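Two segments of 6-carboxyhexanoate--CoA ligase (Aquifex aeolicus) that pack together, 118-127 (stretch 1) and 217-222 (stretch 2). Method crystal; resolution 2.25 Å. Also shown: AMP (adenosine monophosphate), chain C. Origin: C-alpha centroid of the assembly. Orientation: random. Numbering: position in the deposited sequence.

Stretch 1 (118-127) MDIETGERLE
Stretch 2 (217-222) YFVSRK

Residues 118-119 run parallel to strand 217-219, Met118 paired with Phe218 (CA–CA 5.0 Å) and Asp119 (phi/psi −56/113, chi1 t) with Val219 (CA–CA 5.5 Å). Tyr217 O (−100/125) accepts a hydrogen bond from Met118 N at 2.8 Å. Its CA-to-CB bond points away (chi1 m), and Tyr217 OH lies 3.1 Å from AMP C2.

Phe218 (−93/113, m) shares a sheet face with Met118 (−103/126; t, t, m). Thioether and ring make an oblique sulfur–aromatic contact, Met118 SD to Phe218 CE1 3.7 Å, while Ile120 CG2 (−54/−38; p, t) reaches Phe218 CB at 3.6 Å, apolar against apolar.

Val219 (−130/148, m) is β-branched, favouring extended backbone. Val219 N donates to Met118 O at 3.0 Å, and Val219 O accepts from Ile120 N at 3.1 Å, extending the bonding past Asp119. Stretch 1 then turns: Gly123 N donates to Asp119 O at 2.8 Å, its phi of 74 favouring glycine, and Asp119 N to Glu124 O at 3.0 Å. Val219 CG2 meets Leu126 CD1 (m, t) at 4.0 Å.

Ser220 (−79/122, t) is small; Ser220 CB touches Ile120 CD1 at 3.7 Å.

Arg221 (−55/−34; t, t, −97°, −113°) starts a 3-10 segment. Its positive guanidinium pairs with carboxylates: Arg221 NH2 forms a salt bridge with Glu124 OE1 at 3.2 Å; Arg221 NE to Asp119 OD2, 3.9 Å, is a long one. Both approach the guanidinium edge, leaving one face to Leu126 CD2.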

# COMPACT_ATOMS: atom_id res chain seq x y z
N MET A 118 -7.00 7.18 9.36
CA MET A 118 -8.36 7.47 9.80
C MET A 118 -8.66 6.81 11.14
O MET A 118 -8.50 5.59 11.29
CB MET A 118 -9.38 7.01 8.75
CG MET A 118 -10.81 7.06 9.24
SD MET A 118 -12.03 7.07 7.91
CE MET A 118 -11.64 8.63 7.12
N ASP A 119 -9.12 7.62 12.10
CA ASP A 119 -9.66 7.14 13.36
C ASP A 119 -10.82 6.16 13.14
O ASP A 119 -11.87 6.57 12.65
CB ASP A 119 -10.13 8.35 14.19
CG ASP A 119 -10.33 8.03 15.66
OD1 ASP A 119 -10.87 6.95 15.98
OD2 ASP A 119 -9.93 8.87 16.51
N ILE A 120 -10.65 4.87 13.50
CA ILE A 120 -11.71 3.87 13.28
C ILE A 120 -13.02 4.32 13.89
O ILE A 120 -14.10 4.05 13.36
CB ILE A 120 -11.33 2.50 13.87
CG1 ILE A 120 -10.71 2.66 15.26
CG2 ILE A 120 -10.66 1.57 12.85
CD1 ILE A 120 -10.30 1.36 15.86
N GLU A 121 -12.94 4.96 15.07
CA GLU A 121 -14.13 5.27 15.84
C GLU A 121 -14.86 6.49 15.31
O GLU A 121 -16.09 6.52 15.33
CB GLU A 121 -13.76 5.46 17.31
CG GLU A 121 -13.16 4.22 17.96
CD GLU A 121 -12.68 4.46 19.39
OE1 GLU A 121 -12.05 5.52 19.66
OE2 GLU A 121 -12.94 3.60 20.26
N THR A 122 -14.14 7.49 14.80
CA THR A 122 -14.76 8.77 14.49
C THR A 122 -14.63 9.19 13.03
O THR A 122 -15.26 10.19 12.64
CB THR A 122 -14.17 9.88 15.38
OG1 THR A 122 -12.81 10.14 15.00
CG2 THR A 122 -14.19 9.46 16.87
N GLY A 123 -13.85 8.49 12.21
CA GLY A 123 -13.64 8.89 10.83
C GLY A 123 -12.74 10.09 10.62
O GLY A 123 -12.60 10.54 9.48
N GLU A 124 -12.12 10.62 11.67
CA GLU A 124 -11.33 11.84 11.55
C GLU A 124 -9.91 11.53 11.07
O GLU A 124 -9.32 10.51 11.43
CB GLU A 124 -11.32 12.59 12.89
CG GLU A 124 -10.01 13.32 13.23
CD GLU A 124 -10.09 14.09 14.56
OE1 GLU A 124 -9.06 14.70 14.96
OE2 GLU A 124 -11.18 14.11 15.20
N ARG A 125 -9.37 12.43 10.25
CA ARG A 125 -8.04 12.25 9.67
C ARG A 125 -6.98 12.66 10.69
O ARG A 125 -6.93 13.82 11.10
CB ARG A 125 -7.92 13.09 8.40
CG ARG A 125 -8.79 12.58 7.26
CD ARG A 125 -8.68 13.45 6.01
NE ARG A 125 -7.32 13.49 5.46
CZ ARG A 125 -7.05 13.92 4.23
NH1 ARG A 125 -8.04 14.32 3.45
NH2 ARG A 125 -5.80 13.92 3.77
N LEU A 126 -6.09 11.72 11.05
CA LEU A 126 -5.08 11.93 12.09
C LEU A 126 -3.70 12.29 11.54
O LEU A 126 -2.84 12.74 12.32
CB LEU A 126 -4.92 10.68 12.95
CG LEU A 126 -6.20 10.06 13.53
CD1 LEU A 126 -5.90 8.78 14.31
CD2 LEU A 126 -6.94 11.06 14.42
N GLU A 127 -3.44 12.09 10.25
CA GLU A 127 -2.14 12.49 9.72
C GLU A 127 -1.99 14.01 9.83
O GLU A 127 -2.95 14.76 9.64
CB GLU A 127 -1.97 12.02 8.27
CG GLU A 127 -2.77 12.78 7.23
CD GLU A 127 -4.18 12.27 7.07
OE1 GLU A 127 -4.59 11.35 7.83
OE2 GLU A 127 -4.89 12.77 6.16
N TYR A 217 -5.84 4.17 5.91
CA TYR A 217 -5.51 3.20 6.95
C TYR A 217 -6.45 3.43 8.13
O TYR A 217 -6.51 4.54 8.68
CB TYR A 217 -4.06 3.36 7.42
CG TYR A 217 -2.97 3.06 6.41
CD1 TYR A 217 -3.24 2.43 5.19
CD2 TYR A 217 -1.63 3.40 6.69
CE1 TYR A 217 -2.24 2.16 4.29
CE2 TYR A 217 -0.61 3.13 5.78
CZ TYR A 217 -0.93 2.50 4.57
OH TYR A 217 0.06 2.21 3.65
N PHE A 218 -7.16 2.37 8.55
CA PHE A 218 -8.07 2.47 9.70
C PHE A 218 -7.32 2.06 10.96
O PHE A 218 -6.94 0.89 11.11
CB PHE A 218 -9.31 1.60 9.48
CG PHE A 218 -10.14 2.03 8.29
CD1 PHE A 218 -11.08 3.03 8.41
CD2 PHE A 218 -9.95 1.44 7.04
CE1 PHE A 218 -11.83 3.44 7.32
CE2 PHE A 218 -10.69 1.84 5.94
CZ PHE A 218 -11.63 2.83 6.08
N VAL A 219 -7.09 3.03 11.86
CA VAL A 219 -6.26 2.83 13.05
C VAL A 219 -6.98 3.29 14.32
O VAL A 219 -7.77 4.24 14.30
CB VAL A 219 -4.90 3.58 12.95
CG1 VAL A 219 -4.08 3.12 11.74
CG2 VAL A 219 -5.12 5.09 12.94
N SER A 220 -6.68 2.62 15.42
CA SER A 220 -7.17 3.05 16.73
C SER A 220 -6.31 4.21 17.23
O SER A 220 -5.08 4.06 17.32
CB SER A 220 -7.14 1.89 17.71
OG SER A 220 -7.87 2.19 18.87
N ARG A 221 -6.93 5.37 17.51
CA ARG A 221 -6.13 6.53 17.89
C ARG A 221 -5.21 6.24 19.07
O ARG A 221 -4.11 6.78 19.14
CB ARG A 221 -6.99 7.75 18.23
CG ARG A 221 -6.11 9.00 18.29
CD ARG A 221 -6.67 10.12 19.13
NE ARG A 221 -7.39 11.15 18.38
CZ ARG A 221 -6.99 12.41 18.24
NH1 ARG A 221 -5.84 12.82 18.76
NH2 ARG A 221 -7.73 13.27 17.54
N LYS A 222 -5.64 5.39 20.01
CA LYS A 222 -4.81 5.18 21.19
C LYS A 222 -3.47 4.54 20.84
O LYS A 222 -2.57 4.56 21.68
CB LYS A 222 -5.56 4.32 22.21
CG LYS A 222 -5.64 2.88 21.81
CD LYS A 222 -6.55 2.06 22.71
CE LYS A 222 -7.15 0.92 21.89
NZ LYS A 222 -7.18 -0.31 22.73
P AMP C . 0.46 3.25 -5.85
O1P AMP C . 0.37 1.96 -5.06
O2P AMP C . 1.91 3.65 -6.04
O3P AMP C . -0.46 3.38 -7.06
O5' AMP C . -0.14 4.39 -4.90
C5' AMP C . -1.55 4.55 -4.70
C4' AMP C . -1.80 5.69 -3.73
O4' AMP C . -1.48 5.24 -2.39
C3' AMP C . -0.93 6.92 -3.97
O3' AMP C . -1.56 7.89 -4.79
C2' AMP C . -0.60 7.44 -2.58
O2' AMP C . -1.60 8.35 -2.15
C1' AMP C . -0.67 6.18 -1.73
N9 AMP C . 0.65 5.56 -1.49
C8 AMP C . 1.62 5.35 -2.40
N7 AMP C . 2.72 4.77 -1.83
C5 AMP C . 2.47 4.61 -0.51
C6 AMP C . 3.17 4.05 0.67
N6 AMP C . 4.42 3.54 0.59
N1 AMP C . 2.52 4.07 1.86
C2 AMP C . 1.28 4.58 1.99
N3 AMP C . 0.59 5.10 0.96
C4 AMP C . 1.11 5.14 -0.30